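Local atomic coordinates of alternansucrase (Leuconostoc mesenteroides, PDB entry 6HVG), a protein that belongs to glycoside hydrolase family 70, large enzymes with a TIM-barrel catalytic domain, and carries choline-binding-type repeats near both ends of its chain. Residues His347-Tyr352 against Lys1367-Asp1372. Sequence-based numbering, arbitrary orientation.
Sequences HLRKNY and KGFGTD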
loop_
_atom_site.group_PDB
_atom_site.type_symbol
_atom_site.label_atom_id
_atom_site.label_comp_id
_atom_site.label_asym_id
_atom_site.label_seq_id
_atom_site.Cartn_x
_atom_site.Cartn_y
_atom_site.Cartn_z
ATOM N N HIS A 347 -16.211 -38.756 -19.424
ATOM C CA HIS A 347 -14.967 -38.002 -19.249
ATOM C C HIS A 347 -13.813 -38.911 -18.809
ATOM O O HIS A 347 -13.952 -39.688 -17.888
ATOM C CB HIS A 347 -15.112 -36.831 -18.246
ATOM C CG HIS A 347 -16.172 -35.825 -18.627
ATOM N ND1 HIS A 347 -16.738 -35.789 -19.886
ATOM C CD2 HIS A 347 -16.761 -34.819 -17.927
ATOM C CE1 HIS A 347 -17.625 -34.813 -19.949
ATOM N NE2 HIS A 347 -17.664 -34.214 -18.775
ATOM N N LEU A 348 -12.671 -38.789 -19.481
ATOM C CA LEU A 348 -11.450 -39.477 -19.101
ATOM C C LEU A 348 -10.914 -38.830 -17.827
ATOM O O LEU A 348 -10.766 -37.611 -17.755
ATOM C CB LEU A 348 -10.423 -39.367 -20.225
ATOM C CG LEU A 348 -9.042 -39.958 -19.953
ATOM C CD1 LEU A 348 -9.131 -41.461 -19.823
ATOM C CD2 LEU A 348 -8.056 -39.563 -21.042
ATOM N N ARG A 349 -10.634 -39.652 -16.822
ATOM C CA ARG A 349 -10.195 -39.153 -15.513
ATOM C C ARG A 349 -8.692 -39.339 -15.344
ATOM O O ARG A 349 -8.175 -40.465 -15.348
ATOM C CB ARG A 349 -10.950 -39.869 -14.397
ATOM C CG ARG A 349 -12.449 -39.909 -14.618
ATOM C CD ARG A 349 -12.995 -38.498 -14.793
ATOM N NE ARG A 349 -12.618 -37.659 -13.652
ATOM C CZ ARG A 349 -13.413 -37.323 -12.638
ATOM N NH1 ARG A 349 -14.674 -37.711 -12.589
ATOM N NH2 ARG A 349 -12.942 -36.563 -11.656
ATOM N N LYS A 350 -7.997 -38.224 -15.223
ATOM C CA LYS A 350 -6.580 -38.218 -15.048
ATOM C C LYS A 350 -6.274 -37.775 -13.634
ATOM O O LYS A 350 -7.050 -37.062 -13.026
ATOM C CB LYS A 350 -5.944 -37.262 -16.058
ATOM C CG LYS A 350 -6.274 -37.568 -17.518
ATOM C CD LYS A 350 -5.467 -36.669 -18.439
ATOM C CE LYS A 350 -5.911 -36.804 -19.877
ATOM N NZ LYS A 350 -5.414 -35.644 -20.663
ATOM N N ASN A 351 -5.123 -38.216 -13.133
ATOM C CA ASN A 351 -4.696 -38.030 -11.745
ATOM C C ASN A 351 -5.786 -38.452 -10.769
ATOM O O ASN A 351 -6.149 -37.719 -9.867
ATOM C CB ASN A 351 -4.238 -36.604 -11.497
ATOM C CG ASN A 351 -3.500 -36.447 -10.171
ATOM O OD1 ASN A 351 -2.706 -37.333 -9.749
ATOM N ND2 ASN A 351 -3.729 -35.317 -9.507
ATOM N N TYR A 352 -6.272 -39.676 -10.961
ATOM C CA TYR A 352 -7.421 -40.211 -10.230
ATOM C C TYR A 352 -7.011 -41.553 -9.617
ATOM O O TYR A 352 -6.602 -42.470 -10.330
ATOM C CB TYR A 352 -8.593 -40.413 -11.204
ATOM C CG TYR A 352 -9.940 -40.694 -10.572
ATOM C CD1 TYR A 352 -10.277 -41.973 -10.117
ATOM C CD2 TYR A 352 -10.897 -39.705 -10.471
ATOM C CE1 TYR A 352 -11.524 -42.245 -9.546
ATOM C CE2 TYR A 352 -12.146 -39.970 -9.907
ATOM C CZ TYR A 352 -12.458 -41.246 -9.443
ATOM O OH TYR A 352 -13.702 -41.515 -8.890
ATOM N N LYS A 1367 -3.826 -32.773 -6.049
ATOM C CA LYS A 1367 -4.596 -32.084 -7.083
ATOM C C LYS A 1367 -5.458 -33.106 -7.832
ATOM O O LYS A 1367 -5.502 -33.133 -9.056
ATOM C CB LYS A 1367 -3.652 -31.301 -8.027
ATOM C CG LYS A 1367 -4.284 -30.069 -8.660
ATOM C CD LYS A 1367 -3.396 -29.399 -9.713
ATOM C CE LYS A 1367 -4.090 -28.177 -10.310
ATOM N NZ LYS A 1367 -4.298 -27.108 -9.286
ATOM N N GLY A 1368 -6.176 -33.930 -7.081
ATOM C CA GLY A 1368 -6.957 -34.998 -7.697
ATOM C C GLY A 1368 -7.861 -35.775 -6.761
ATOM O O GLY A 1368 -7.783 -35.634 -5.536
ATOM N N PHE A 1369 -8.723 -36.589 -7.352
ATOM C CA PHE A 1369 -9.706 -37.318 -6.592
ATOM C C PHE A 1369 -9.209 -38.690 -6.170
ATOM O O PHE A 1369 -8.518 -39.359 -6.927
ATOM C CB PHE A 1369 -11.008 -37.445 -7.391
ATOM C CG PHE A 1369 -11.733 -36.138 -7.579
ATOM C CD1 PHE A 1369 -11.460 -35.356 -8.693
ATOM C CD2 PHE A 1369 -12.701 -35.692 -6.663
ATOM C CE1 PHE A 1369 -12.124 -34.168 -8.901
ATOM C CE2 PHE A 1369 -13.365 -34.500 -6.873
ATOM C CZ PHE A 1369 -13.060 -33.736 -7.983
ATOM N N GLY A 1370 -9.602 -39.116 -4.966
ATOM C CA GLY A 1370 -9.125 -40.376 -4.395
ATOM C C GLY A 1370 -10.241 -41.147 -3.767
ATOM O O GLY A 1370 -10.953 -40.608 -2.928
ATOM N N THR A 1371 -10.406 -42.400 -4.179
ATOM C CA THR A 1371 -11.472 -43.258 -3.661
ATOM C C THR A 1371 -10.974 -43.998 -2.434
ATOM O O THR A 1371 -9.857 -44.492 -2.438
ATOM C CB THR A 1371 -11.931 -44.297 -4.705
ATOM O OG1 THR A 1371 -12.121 -43.649 -5.966
ATOM C CG2 THR A 1371 -13.248 -44.933 -4.293
ATOM N N ASP A 1372 -11.803 -44.065 -1.391
ATOM C CA ASP A 1372 -11.487 -44.853 -0.199
ATOM C C ASP A 1372 -11.894 -46.309 -0.412
ATOM O O ASP A 1372 -12.387 -46.664 -1.480
ATOM C CB ASP A 1372 -12.103 -44.236 1.081
ATOM C CG ASP A 1372 -13.589 -44.519 1.235
ATOM O OD1 ASP A 1372 -14.352 -44.432 0.246
ATOM O OD2 ASP A 1372 -14.017 -44.785 2.370
#
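Y352 lies with its ring against the backbone and CB of F1369: the carbonyl oxygen O of F1369 sits over one face of the tyrosine, 4.1 Å from the ring plane and nearer the rim than the centre, while Y352 CE2 comes to 3.7 Å from F1369 CB. CG of Y352 stands anti to the backbone N (chi1 -168°), beside the carbonyl carbon. On the other edge of the ring, CE1 lies 3.9 Å from T1371 OG1, a hydroxyl hydrogen-bonded to A353 O, the two side chains being oblique to each other.

Across the contact, the phenyl of F1369 is approached by R349. The arginine chain bends at chi2 and chi3, and its NH2 reaches 3.5 Å from F1369 CD1. The two planes are nearly perpendicular, 87° apart, with the ring atoms CD1 and CE1 at the guanidinium edge, so this is not a stacked cation-pi pair. One guanidinium face is turned to Y352 CE2, which places the planar group beside both aromatic residues.

N351 makes the polar link. Its ND2 gives a weak hydrogen bond to K1367 O, 2.8 Å long but bent to 134° at the hydrogen, and also bonds R1366 O; OD1 is held by the hydroxyl of Y362. Close by, G1368 CA approaches N351 O at 3.6 Å as a CA-H...O contact.

Each side carries a G1 beta bulge, N351 and Y352 facing F363, K1367 and G1368 facing F1380. The segments belong to two repeats of the choline-binding clan, far apart in the sequence. The start of strand 352-355 packs against strand 1368-1371, with Y341 of strand 338-342 meeting Y352 and V1377 of strand 1377-1380 touching both Y352 and F1369, whose ring also meets Y1379 edge-to-face and Y1400.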